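Local coordinates for histone fold protein (Methanopyrus kandleri, PDB 1F1E) that probably binds and compacts DNA as an archaeal histone, with two histone folds joined in a single chain, at residues I13-I18 against D26-I31; Y41-A46 against R89-R94; A65-L70 against N109-R114; E117-K122 against E138-A143. All blocks are in the same frame, centred on the assembly; numbering follows the deposited sequence.

Interaction 1. Residues I13-I18 against D26-I31; sequences IFRQGI and DAKDTI
One face of the Phe14 ring carries the Ile31 methyl CG2, 3.7 Å from the ring centroid and 17° off its normal, a CH-pi contact displaced toward the CD2-CE2 side of the ring. The other branch of the isoleucine ends nearer the root of the ring, where Ile31 CD1 lies 3.8 Å from Phe14 CG. This spread follows from Ile31 chi1 of 64°, which sets CG1 between the backbone N and the carbonyl carbon, so the two methyls are offered to different parts of the ring. A second flat group is the Arg15 guanidinium: Lys28 NZ comes to its edge, in its plane, with NH1 and NZ 3.8 Å apart. Both cations gather round the Glu11 carboxylate, which forms a salt bridge with Arg15 and a long, weak pair with Lys28. Replacing Phe14 by an alanine would probably leave the Ile31 methyls facing a gap. Within 26-31, Thr30 OG1 donates to Asp26 O at 2.8 Å, from the face of that carbonyl opposite to the one Thr30 N approaches. Arg15 to Ile18 form a type I turn, and helix 7-15 is packed here on the start of helix 25-51, with strand 22-23 touching through Leu23 and helix 102-129 meeting Phe14 through Leu119 and Ala123.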
loop_
_atom_site.group_PDB
_atom_site.type_symbol
_atom_site.label_atom_id
_atom_site.label_comp_id
_atom_site.label_asym_id
_atom_site.label_seq_id
_atom_site.Cartn_x
_atom_site.Cartn_y
_atom_site.Cartn_z
ATOM N N ILE A 13 2.872 -15.907 -15.199
ATOM C CA ILE A 13 1.802 -15.260 -14.469
ATOM C C ILE A 13 1.774 -13.801 -14.893
ATOM O O ILE A 13 0.738 -13.223 -15.159
ATOM C CB ILE A 13 1.937 -15.487 -12.987
ATOM C CG1 ILE A 13 1.712 -16.956 -12.620
ATOM C CG2 ILE A 13 1.018 -14.606 -12.185
ATOM C CD1 ILE A 13 2.299 -17.321 -11.253
ATOM N N PHE A 14 2.938 -13.160 -14.897
ATOM C CA PHE A 14 2.975 -11.752 -15.342
ATOM C C PHE A 14 2.424 -11.621 -16.750
ATOM O O PHE A 14 1.663 -10.709 -17.075
ATOM C CB PHE A 14 4.419 -11.294 -15.287
ATOM C CG PHE A 14 4.623 -9.851 -15.622
ATOM C CD1 PHE A 14 4.972 -9.450 -16.876
ATOM C CD2 PHE A 14 4.437 -8.876 -14.642
ATOM C CE1 PHE A 14 5.174 -8.118 -17.205
ATOM C CE2 PHE A 14 4.599 -7.565 -14.965
ATOM C CZ PHE A 14 4.969 -7.180 -16.234
ATOM N N ARG A 15 2.830 -12.579 -17.598
ATOM C CA ARG A 15 2.403 -12.513 -18.998
ATOM C C ARG A 15 0.910 -12.707 -19.174
ATOM O O ARG A 15 0.261 -12.283 -20.134
ATOM C CB ARG A 15 3.219 -13.574 -19.762
ATOM C CG ARG A 15 3.681 -13.345 -21.132
ATOM C CD ARG A 15 4.337 -14.603 -21.682
ATOM N NE ARG A 15 5.798 -14.467 -21.767
ATOM C CZ ARG A 15 6.369 -13.749 -22.738
ATOM N NH1 ARG A 15 7.687 -13.650 -22.800
ATOM N NH2 ARG A 15 5.633 -13.120 -23.646
ATOM N N GLN A 16 0.214 -13.315 -18.225
ATOM C CA GLN A 16 -1.218 -13.409 -18.260
ATOM C C GLN A 16 -1.853 -12.036 -18.319
ATOM O O GLN A 16 -2.959 -11.889 -18.805
ATOM C CB GLN A 16 -1.800 -14.048 -16.987
ATOM C CG GLN A 16 -1.480 -15.518 -16.880
ATOM C CD GLN A 16 -1.816 -16.194 -15.573
ATOM O OE1 GLN A 16 -1.589 -17.379 -15.397
ATOM N NE2 GLN A 16 -2.367 -15.451 -14.623
ATOM N N GLY A 17 -1.143 -11.021 -17.832
ATOM C CA GLY A 17 -1.717 -9.699 -17.860
ATOM C C GLY A 17 -1.286 -8.889 -19.058
ATOM O O GLY A 17 -1.738 -7.740 -19.158
ATOM N N ILE A 18 -0.430 -9.376 -19.959
ATOM C CA ILE A 18 -0.004 -8.472 -21.032
ATOM C C ILE A 18 -0.685 -8.770 -22.348
ATOM O O ILE A 18 -0.299 -8.256 -23.390
ATOM C CB ILE A 18 1.552 -8.420 -21.183
ATOM C CG1 ILE A 18 2.146 -9.673 -21.783
ATOM C CG2 ILE A 18 2.102 -8.016 -19.822
ATOM C CD1 ILE A 18 3.633 -9.857 -21.851
ATOM N N ASP A 26 14.738 -7.170 -20.192
ATOM C CA ASP A 26 14.904 -6.265 -19.030
ATOM C C ASP A 26 13.635 -6.218 -18.182
ATOM O O ASP A 26 13.650 -5.996 -16.972
ATOM C CB ASP A 26 15.357 -4.880 -19.410
ATOM C CG ASP A 26 14.621 -4.032 -20.379
ATOM O OD1 ASP A 26 13.559 -4.410 -20.926
ATOM O OD2 ASP A 26 15.192 -2.944 -20.611
ATOM N N ALA A 27 12.493 -6.497 -18.746
ATOM C CA ALA A 27 11.206 -6.639 -18.129
ATOM C C ALA A 27 11.227 -7.924 -17.326
ATOM O O ALA A 27 10.776 -7.878 -16.177
ATOM C CB ALA A 27 10.092 -6.658 -19.140
ATOM N N LYS A 28 11.727 -8.996 -17.913
ATOM C CA LYS A 28 11.797 -10.214 -17.112
ATOM C C LYS A 28 12.735 -9.965 -15.948
ATOM O O LYS A 28 12.493 -10.398 -14.819
ATOM C CB LYS A 28 12.249 -11.388 -17.992
ATOM C CG LYS A 28 11.322 -11.691 -19.132
ATOM C CD LYS A 28 11.848 -12.744 -20.104
ATOM C CE LYS A 28 11.063 -12.759 -21.383
ATOM N NZ LYS A 28 11.444 -13.849 -22.320
ATOM N N ASP A 29 13.874 -9.299 -16.156
ATOM C CA ASP A 29 14.820 -9.051 -15.096
ATOM C C ASP A 29 14.134 -8.315 -13.936
ATOM O O ASP A 29 14.309 -8.622 -12.743
ATOM C CB ASP A 29 15.947 -8.169 -15.546
ATOM C CG ASP A 29 17.094 -8.622 -16.384
ATOM O OD1 ASP A 29 17.316 -9.832 -16.411
ATOM O OD2 ASP A 29 17.731 -7.749 -16.998
ATOM N N THR A 30 13.337 -7.344 -14.382
ATOM C CA THR A 30 12.654 -6.553 -13.322
ATOM C C THR A 30 11.703 -7.343 -12.451
ATOM O O THR A 30 11.679 -7.256 -11.219
ATOM C CB THR A 30 11.929 -5.381 -13.964
ATOM O OG1 THR A 30 12.918 -4.582 -14.664
ATOM C CG2 THR A 30 11.321 -4.472 -12.926
ATOM N N ILE A 31 10.885 -8.143 -13.124
ATOM C CA ILE A 31 9.882 -8.970 -12.429
ATOM C C ILE A 31 10.550 -10.079 -11.641
ATOM O O ILE A 31 10.029 -10.462 -10.603
ATOM C CB ILE A 31 8.783 -9.524 -13.345
ATOM C CG1 ILE A 31 9.258 -10.491 -14.403
ATOM C CG2 ILE A 31 7.971 -8.417 -14.042
ATOM C CD1 ILE A 31 8.169 -11.190 -15.216
#

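Interaction 2. Residues Y41-A46 against R89-R94; sequences YVANAA and RRILKR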
loop_
_atom_site.group_PDB
_atom_site.type_symbol
_atom_site.label_atom_id
_atom_site.label_comp_id
_atom_site.label_asym_id
_atom_site.label_seq_id
_atom_site.Cartn_x
_atom_site.Cartn_y
_atom_site.Cartn_z
ATOM N N TYR A 41 6.979 -9.338 1.106
ATOM C CA TYR A 41 6.325 -8.206 1.678
ATOM C C TYR A 41 4.887 -8.558 2.076
ATOM O O TYR A 41 4.401 -8.252 3.141
ATOM C CB TYR A 41 6.381 -7.033 0.675
ATOM C CG TYR A 41 5.330 -5.989 0.979
ATOM C CD1 TYR A 41 5.428 -5.015 1.945
ATOM C CD2 TYR A 41 4.183 -5.966 0.220
ATOM C CE1 TYR A 41 4.414 -4.114 2.129
ATOM C CE2 TYR A 41 3.140 -5.069 0.392
ATOM C CZ TYR A 41 3.289 -4.124 1.377
ATOM O OH TYR A 41 2.260 -3.210 1.568
ATOM N N VAL A 42 4.183 -9.245 1.159
ATOM C CA VAL A 42 2.805 -9.638 1.384
ATOM C C VAL A 42 2.744 -10.653 2.506
ATOM O O VAL A 42 1.883 -10.589 3.365
ATOM C CB VAL A 42 2.122 -10.160 0.133
ATOM C CG1 VAL A 42 0.740 -10.657 0.444
ATOM C CG2 VAL A 42 2.036 -9.032 -0.911
ATOM N N ALA A 43 3.655 -11.565 2.582
ATOM C CA ALA A 43 3.670 -12.563 3.660
ATOM C C ALA A 43 3.938 -11.900 5.018
ATOM O O ALA A 43 3.272 -12.214 6.036
ATOM C CB ALA A 43 4.698 -13.609 3.334
ATOM N N ASN A 44 4.885 -10.939 5.037
ATOM C CA ASN A 44 5.125 -10.196 6.275
ATOM C C ASN A 44 3.904 -9.387 6.667
ATOM O O ASN A 44 3.571 -9.311 7.847
ATOM C CB ASN A 44 6.364 -9.285 6.155
ATOM N N ALA A 45 3.238 -8.839 5.672
ATOM C CA ALA A 45 1.997 -8.089 5.969
ATOM C C ALA A 45 0.925 -8.972 6.520
ATOM O O ALA A 45 0.236 -8.578 7.462
ATOM C CB ALA A 45 1.544 -7.413 4.691
ATOM N N ALA A 46 0.809 -10.181 5.970
ATOM C CA ALA A 46 -0.099 -11.173 6.496
ATOM C C ALA A 46 0.230 -11.484 7.951
ATOM O O ALA A 46 -0.733 -11.550 8.723
ATOM C CB ALA A 46 -0.014 -12.428 5.642
ATOM N N ARG A 89 3.679 -21.681 1.048
ATOM C CA ARG A 89 3.607 -21.901 2.483
ATOM C C ARG A 89 4.937 -21.632 3.166
ATOM O O ARG A 89 4.949 -21.147 4.289
ATOM C CB ARG A 89 3.125 -23.308 2.775
ATOM C CG ARG A 89 3.069 -23.680 4.229
ATOM C CD ARG A 89 1.999 -22.925 4.942
ATOM N NE ARG A 89 1.900 -23.059 6.393
ATOM C CZ ARG A 89 2.489 -22.264 7.239
ATOM N NH1 ARG A 89 3.314 -21.253 6.872
ATOM N NH2 ARG A 89 2.328 -22.445 8.527
ATOM N N ARG A 90 6.047 -21.942 2.488
ATOM C CA ARG A 90 7.346 -21.697 3.066
ATOM C C ARG A 90 7.636 -20.215 3.111
ATOM O O ARG A 90 8.274 -19.733 4.089
ATOM C CB ARG A 90 8.434 -22.446 2.283
ATOM C CG ARG A 90 9.817 -22.353 2.885
ATOM C CD ARG A 90 10.002 -23.472 3.917
ATOM N NE ARG A 90 11.425 -23.483 4.276
ATOM C CZ ARG A 90 12.323 -24.244 3.709
ATOM N NH1 ARG A 90 12.075 -25.124 2.737
ATOM N NH2 ARG A 90 13.578 -24.142 4.135
ATOM N N ILE A 91 7.161 -19.454 2.149
ATOM C CA ILE A 91 7.348 -18.002 2.251
ATOM C C ILE A 91 6.591 -17.500 3.444
ATOM O O ILE A 91 7.082 -16.686 4.229
ATOM C CB ILE A 91 6.888 -17.358 0.950
ATOM C CG1 ILE A 91 7.745 -17.813 -0.245
ATOM C CG2 ILE A 91 6.880 -15.843 1.063
ATOM C CD1 ILE A 91 7.107 -17.452 -1.562
ATOM N N LEU A 92 5.376 -17.997 3.667
ATOM C CA LEU A 92 4.611 -17.578 4.833
ATOM C C LEU A 92 5.350 -17.970 6.116
ATOM O O LEU A 92 5.380 -17.202 7.073
ATOM C CB LEU A 92 3.224 -18.181 4.731
ATOM C CG LEU A 92 2.309 -17.589 3.677
ATOM C CD1 LEU A 92 1.014 -18.437 3.527
ATOM C CD2 LEU A 92 1.906 -16.153 3.943
ATOM N N LYS A 93 5.903 -19.196 6.180
ATOM C CA LYS A 93 6.620 -19.726 7.364
ATOM C C LYS A 93 7.789 -18.782 7.617
ATOM O O LYS A 93 7.996 -18.398 8.751
ATOM C CB LYS A 93 7.109 -21.175 7.176
ATOM N N ARG A 94 8.515 -18.394 6.581
ATOM C CA ARG A 94 9.646 -17.457 6.779
ATOM C C ARG A 94 9.237 -16.091 7.315
ATOM O O ARG A 94 10.075 -15.481 7.986
ATOM C CB ARG A 94 10.388 -17.224 5.479
ATOM C CG ARG A 94 11.561 -16.252 5.487
ATOM C CD ARG A 94 12.173 -16.243 4.063
ATOM N NE ARG A 94 12.180 -17.585 3.473
ATOM C CZ ARG A 94 11.855 -18.024 2.274
ATOM N NH1 ARG A 94 11.438 -17.169 1.351
ATOM N NH2 ARG A 94 11.927 -19.317 1.901
#
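Ala43 brings helix 25-51 against Ile91 and Leu92 of helix 85-94, midway along a segment whose other side chains mostly serve different neighbours. At its start, Tyr41 extends toward the second subunit, where its hydroxyl is hydrogen-bonded to Val69 O of that chain. Val42 follows, packed on Leu66, Tyr108 and Leu111 of its own chain. Ala43 then points at helix 85-94, and its single methyl is touched by two residues at once: Ile91 CG2 lies 3.9 Å from Ala43 CB, and Leu92 CD2 lies 3.8 Å from the same carbon. The leucine methyl also reaches the alanine backbone, with CD2 4.0 Å from Ala43 CA. On the partner helix, Ile91 holds CG2 anti to the backbone N, with chi1 at -63°, and this puts the short branch rather than the long one against Ala43. The small side chain allows a close approach of the backbones, Ala43 CA and Leu92 CA being 5.2 Å apart. Further along, Ala45 turns to Leu66 and to Val69 of the second subunit. Ala46 packs on Leu66 as well. Contact between the long helix of one histone fold and the short first helix of the other is characteristic of the handshake pairing of histones, formed here between two folds of one chain.

Interaction 3. Residues A65-L70 against N109-R114; sequences ALADVL and NKLICR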
loop_
_atom_site.group_PDB
_atom_site.type_symbol
_atom_site.label_atom_id
_atom_site.label_comp_id
_atom_site.label_asym_id
_atom_site.label_seq_id
_atom_site.Cartn_x
_atom_site.Cartn_y
_atom_site.Cartn_z
ATOM N N ALA A 65 -8.215 -8.932 4.075
ATOM C CA ALA A 65 -7.867 -7.576 4.516
ATOM C C ALA A 65 -6.675 -7.021 3.761
ATOM O O ALA A 65 -6.743 -5.863 3.372
ATOM C CB ALA A 65 -7.599 -7.561 6.014
ATOM N N LEU A 66 -5.632 -7.772 3.474
ATOM C CA LEU A 66 -4.488 -7.238 2.780
ATOM C C LEU A 66 -4.874 -6.875 1.352
ATOM O O LEU A 66 -4.420 -5.890 0.800
ATOM C CB LEU A 66 -3.293 -8.204 2.669
ATOM C CG LEU A 66 -2.394 -8.547 3.825
ATOM C CD1 LEU A 66 -1.341 -9.519 3.366
ATOM C CD2 LEU A 66 -1.811 -7.264 4.424
ATOM N N ALA A 67 -5.642 -7.723 0.712
ATOM C CA ALA A 67 -6.082 -7.406 -0.660
ATOM C C ALA A 67 -6.872 -6.124 -0.696
ATOM O O ALA A 67 -6.644 -5.375 -1.648
ATOM C CB ALA A 67 -6.903 -8.523 -1.260
ATOM N N ASP A 68 -7.699 -5.923 0.326
ATOM C CA ASP A 68 -8.565 -4.719 0.325
ATOM C C ASP A 68 -7.612 -3.582 0.550
ATOM O O ASP A 68 -7.655 -2.527 -0.181
ATOM C CB ASP A 68 -9.802 -4.910 1.185
ATOM C CG ASP A 68 -10.048 -4.887 2.664
ATOM N N VAL A 69 -6.589 -3.629 1.408
ATOM C CA VAL A 69 -5.771 -2.437 1.563
ATOM C C VAL A 69 -4.756 -2.208 0.439
ATOM O O VAL A 69 -4.421 -1.083 0.058
ATOM C CB VAL A 69 -5.013 -2.287 2.903
ATOM C CG1 VAL A 69 -5.740 -2.973 4.066
ATOM C CG2 VAL A 69 -3.572 -2.731 2.671
ATOM N N LEU A 70 -4.228 -3.259 -0.195
ATOM C CA LEU A 70 -3.398 -3.053 -1.369
ATOM C C LEU A 70 -4.214 -2.750 -2.626
ATOM O O LEU A 70 -3.599 -2.409 -3.666
ATOM C CB LEU A 70 -2.540 -4.313 -1.617
ATOM C CG LEU A 70 -1.568 -4.592 -0.459
ATOM C CD1 LEU A 70 -0.921 -5.949 -0.629
ATOM C CD2 LEU A 70 -0.508 -3.486 -0.435
ATOM N N ASN A 109 -1.767 -17.234 -2.130
ATOM C CA ASN A 109 -1.319 -17.556 -3.471
ATOM C C ASN A 109 -2.094 -16.770 -4.528
ATOM O O ASN A 109 -1.454 -16.133 -5.393
ATOM C CB ASN A 109 -1.485 -19.070 -3.662
ATOM C CG ASN A 109 -0.529 -19.676 -4.642
ATOM O OD1 ASN A 109 0.245 -19.041 -5.326
ATOM N ND2 ASN A 109 -0.618 -21.013 -4.670
ATOM N N LYS A 110 -3.411 -16.747 -4.434
ATOM C CA LYS A 110 -4.174 -15.935 -5.403
ATOM C C LYS A 110 -3.828 -14.476 -5.319
ATOM O O LYS A 110 -3.751 -13.806 -6.335
ATOM C CB LYS A 110 -5.681 -16.120 -5.114
ATOM C CG LYS A 110 -6.189 -17.472 -5.563
ATOM C CD LYS A 110 -7.917 -17.468 -5.307
ATOM N N LEU A 111 -3.562 -13.955 -4.130
ATOM C CA LEU A 111 -3.201 -12.559 -4.000
ATOM C C LEU A 111 -1.888 -12.281 -4.708
ATOM O O LEU A 111 -1.805 -11.297 -5.434
ATOM C CB LEU A 111 -3.123 -12.232 -2.514
ATOM C CG LEU A 111 -2.734 -10.811 -2.104
ATOM C CD1 LEU A 111 -3.579 -9.757 -2.820
ATOM C CD2 LEU A 111 -2.795 -10.605 -0.603
ATOM N N ILE A 112 -0.834 -13.022 -4.450
ATOM C CA ILE A 112 0.435 -12.675 -5.054
ATOM C C ILE A 112 0.384 -12.925 -6.546
ATOM O O ILE A 112 1.021 -12.219 -7.323
ATOM C CB ILE A 112 1.617 -13.370 -4.343
ATOM C CG1 ILE A 112 1.648 -14.874 -4.445
ATOM C CG2 ILE A 112 1.707 -12.914 -2.898
ATOM C CD1 ILE A 112 2.919 -15.516 -3.925
ATOM N N CYS A 113 -0.334 -13.958 -6.992
ATOM C CA CYS A 113 -0.405 -14.208 -8.424
ATOM C C CYS A 113 -1.257 -13.148 -9.129
ATOM O O CYS A 113 -0.801 -12.664 -10.174
ATOM C CB CYS A 113 -0.916 -15.612 -8.672
ATOM S SG CYS A 113 0.202 -16.904 -8.115
ATOM N N ARG A 114 -2.401 -12.839 -8.540
ATOM C CA ARG A 114 -3.225 -11.812 -9.134
ATOM C C ARG A 114 -2.484 -10.484 -9.132
ATOM O O ARG A 114 -2.542 -9.717 -10.092
ATOM C CB ARG A 114 -4.538 -11.662 -8.411
ATOM C CG ARG A 114 -5.405 -10.517 -8.879
ATOM C CD ARG A 114 -5.835 -10.626 -10.350
ATOM N NE ARG A 114 -6.409 -9.383 -10.735
ATOM C CZ ARG A 114 -6.388 -8.738 -11.885
ATOM N NH1 ARG A 114 -5.777 -9.261 -12.920
ATOM N NH2 ARG A 114 -6.986 -7.565 -11.977
#
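Leu111 points its forked end at helix 60-70 and sets one methyl against each of two successive residues. CD1 lies 3.9 Å from Ala67 CB and 4.1 Å from Ala67 CA, closing over the small side chain down to its backbone, while Leu111 CD2 stands 4.1 Å from Leu66 CB. The leucine is held out from its helix by a CG anti to the backbone N, chi1 179°, and a chi2 of 51° spreads the two methyls between the neighbours. Leu66 meets it with its root only; chi1 of -74° turns CG beside its own backbone N. In the histone handshake the last helix of one fold lies against the long central helix of its partner, and this is that meeting, between the first and second folds of the chain. Ala67 CA and Leu111 CA are 6.8 Å apart, a gap that the leucine side chain fills. Leu66 also packs on Val49 of helix 25-51 and on Val69 of the second subunit.

Interaction 4. Residues E117-K122 against E138-A143; sequences EELGEK and EDVEKA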
loop_
_atom_site.group_PDB
_atom_site.type_symbol
_atom_site.label_atom_id
_atom_site.label_comp_id
_atom_site.label_asym_id
_atom_site.label_seq_id
_atom_site.Cartn_x
_atom_site.Cartn_y
_atom_site.Cartn_z
ATOM N N GLU A 117 -0.133 -10.566 -12.085
ATOM C CA GLU A 117 -0.896 -10.384 -13.299
ATOM C C GLU A 117 -1.330 -8.944 -13.466
ATOM O O GLU A 117 -1.236 -8.346 -14.523
ATOM C CB GLU A 117 -2.107 -11.318 -13.222
ATOM C CG GLU A 117 -2.988 -11.280 -14.464
ATOM C CD GLU A 117 -4.181 -12.194 -14.214
ATOM O OE1 GLU A 117 -5.080 -11.846 -13.437
ATOM O OE2 GLU A 117 -4.120 -13.256 -14.840
ATOM N N GLU A 118 -1.791 -8.336 -12.385
ATOM C CA GLU A 118 -2.188 -6.936 -12.400
ATOM C C GLU A 118 -1.027 -5.994 -12.723
ATOM O O GLU A 118 -1.160 -5.009 -13.461
ATOM C CB GLU A 118 -2.804 -6.556 -11.079
ATOM C CG GLU A 118 -3.592 -5.299 -11.072
ATOM C CD GLU A 118 -4.246 -5.267 -9.676
ATOM O OE1 GLU A 118 -5.474 -5.246 -9.548
ATOM O OE2 GLU A 118 -3.435 -5.273 -8.728
ATOM N N LEU A 119 0.120 -6.384 -12.207
ATOM C CA LEU A 119 1.320 -5.625 -12.615
ATOM C C LEU A 119 1.577 -5.714 -14.103
ATOM O O LEU A 119 1.971 -4.715 -14.724
ATOM C CB LEU A 119 2.495 -6.148 -11.818
ATOM C CG LEU A 119 3.752 -5.297 -11.791
ATOM C CD1 LEU A 119 3.497 -4.013 -10.965
ATOM C CD2 LEU A 119 4.936 -6.123 -11.353
ATOM N N GLY A 120 1.367 -6.885 -14.678
ATOM C CA GLY A 120 1.529 -7.061 -16.101
ATOM C C GLY A 120 0.520 -6.199 -16.848
ATOM O O GLY A 120 0.781 -5.551 -17.857
ATOM N N GLU A 121 -0.712 -6.130 -16.355
ATOM C CA GLU A 121 -1.685 -5.261 -17.005
ATOM C C GLU A 121 -1.255 -3.808 -16.986
ATOM O O GLU A 121 -1.403 -3.054 -17.956
ATOM C CB GLU A 121 -3.031 -5.356 -16.308
ATOM C CG GLU A 121 -3.680 -6.700 -16.394
ATOM C CD GLU A 121 -4.935 -6.852 -15.558
ATOM O OE1 GLU A 121 -5.415 -7.990 -15.466
ATOM O OE2 GLU A 121 -5.538 -5.846 -15.074
ATOM N N LYS A 122 -0.753 -3.340 -15.853
ATOM C CA LYS A 122 -0.336 -1.982 -15.735
ATOM C C LYS A 122 0.871 -1.695 -16.633
ATOM O O LYS A 122 0.951 -0.649 -17.289
ATOM C CB LYS A 122 -0.026 -1.655 -14.255
ATOM C CG LYS A 122 0.185 -0.131 -14.037
ATOM C CD LYS A 122 -1.098 0.634 -14.252
ATOM C CE LYS A 122 -1.050 2.118 -13.989
ATOM N NZ LYS A 122 -2.430 2.580 -14.377
ATOM N N GLU A 138 11.244 -0.432 -18.512
ATOM C CA GLU A 138 10.724 0.865 -18.009
ATOM C C GLU A 138 9.256 0.737 -17.718
ATOM O O GLU A 138 8.738 1.352 -16.791
ATOM C CB GLU A 138 10.889 2.048 -18.982
ATOM N N ASP A 139 8.497 -0.042 -18.468
ATOM C CA ASP A 139 7.064 -0.155 -18.200
ATOM C C ASP A 139 6.783 -0.853 -16.903
ATOM O O ASP A 139 5.880 -0.548 -16.146
ATOM C CB ASP A 139 6.489 -1.009 -19.348
ATOM C CG ASP A 139 6.677 -0.370 -20.715
ATOM O OD1 ASP A 139 6.591 0.875 -20.797
ATOM O OD2 ASP A 139 6.922 -1.190 -21.643
ATOM N N VAL A 140 7.608 -1.884 -16.641
ATOM C CA VAL A 140 7.497 -2.623 -15.407
ATOM C C VAL A 140 7.907 -1.778 -14.222
ATOM O O VAL A 140 7.208 -1.770 -13.183
ATOM C CB VAL A 140 8.308 -3.934 -15.377
ATOM C CG1 VAL A 140 7.938 -4.713 -14.112
ATOM C CG2 VAL A 140 8.065 -4.762 -16.612
ATOM N N GLU A 141 8.998 -1.022 -14.348
ATOM C CA GLU A 141 9.418 -0.141 -13.285
ATOM C C GLU A 141 8.354 0.889 -12.911
ATOM O O GLU A 141 8.040 1.104 -11.733
ATOM C CB GLU A 141 10.702 0.610 -13.718
ATOM C CG GLU A 141 11.945 -0.245 -13.778
ATOM C CD GLU A 141 13.098 0.357 -14.538
ATOM O OE1 GLU A 141 14.101 -0.334 -14.690
ATOM O OE2 GLU A 141 12.998 1.516 -15.034
ATOM N N LYS A 142 7.743 1.456 -13.936
ATOM C CA LYS A 142 6.687 2.445 -13.688
ATOM C C LYS A 142 5.450 1.820 -13.062
ATOM O O LYS A 142 4.817 2.362 -12.152
ATOM C CB LYS A 142 6.293 3.098 -15.026
ATOM C CG LYS A 142 7.162 4.147 -15.666
ATOM C CD LYS A 142 6.505 4.512 -17.003
ATOM C CE LYS A 142 7.141 5.551 -17.894
ATOM N NZ LYS A 142 6.276 5.828 -19.093
ATOM N N ALA A 143 5.131 0.575 -13.552
ATOM C CA ALA A 143 4.026 -0.141 -12.950
ATOM C C ALA A 143 4.230 -0.451 -11.470
ATOM O O ALA A 143 3.314 -0.302 -10.641
ATOM C CB ALA A 143 3.747 -1.422 -13.727
#
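Leu119 lays its CD1 methyl over the backbone and side chain of Ala143 together, 3.7 Å from the carbonyl carbon of Ala143 and 3.8 Å from its CB. The second methyl is more loosely placed, Leu119 CD2 being 4.3 Å from Val140 CG1, one turn back along helix 137-147. With chi1 at -164°, CG is anti to the backbone N, and from there the fork reaches both partners. Lys122 takes part with the beginning of its chain: CG lies 3.8 Å from Ala143 CB. Beyond CG the chain bends at chi2, 67°, and runs away from helix 137-147, so that NZ forms its salt bridge with Glu125. Ala143 is thus the centre of the contact, its methyl touched on two flanks by Leu119 and the aliphatic start of Lys122. Having so little bulk, it lets Lys122 CA and Ala143 CA come within 5.5 Å. The axes of the two helical segments, 8.8 Å apart at closest approach, make an angle of 117° between their directions, as the central and last helices of the second histone fold cross. Val140 also turns to Ala27, Thr30 and Ile31 of helix 25-51, which joins this pair of helices to the first fold. The contact is made by alkyl groups, one of which also rests on the Ala143 carbonyl; that carbonyl accepts from Ser147 OG, the lysine charge is paired along its own helix, and cohesion between the two segments therefore rests on close fit and burial rather than on directed polar bonds.

Overall arrangement
Interactions 1 and 4 lie on the side of the chain's centre opposite to interaction 2, and interaction 3 sits between them, touching all three. Interactions 1 and 4, one from each fold, have centres 8 Å apart; Phe14 CE2 rests 3.3 Å from Gly120 CA, and Gln16 NE2 is probably hydrogen-bonded to Glu117 OE2 at 2.8 Å. Interactions 2 and 3 both run between the folds, their centres 12 Å apart, with Tyr41 OH 3.4 Å from Leu70 CD2; both touch the second subunit. Interactions 1 and 2 share helix 25-51, yet their centres are 22 Å apart. Interactions 3 and 4 lie along helix 102-129, where Arg114 NH1 forms a salt bridge with Glu121 OE1 at 2.9 Å.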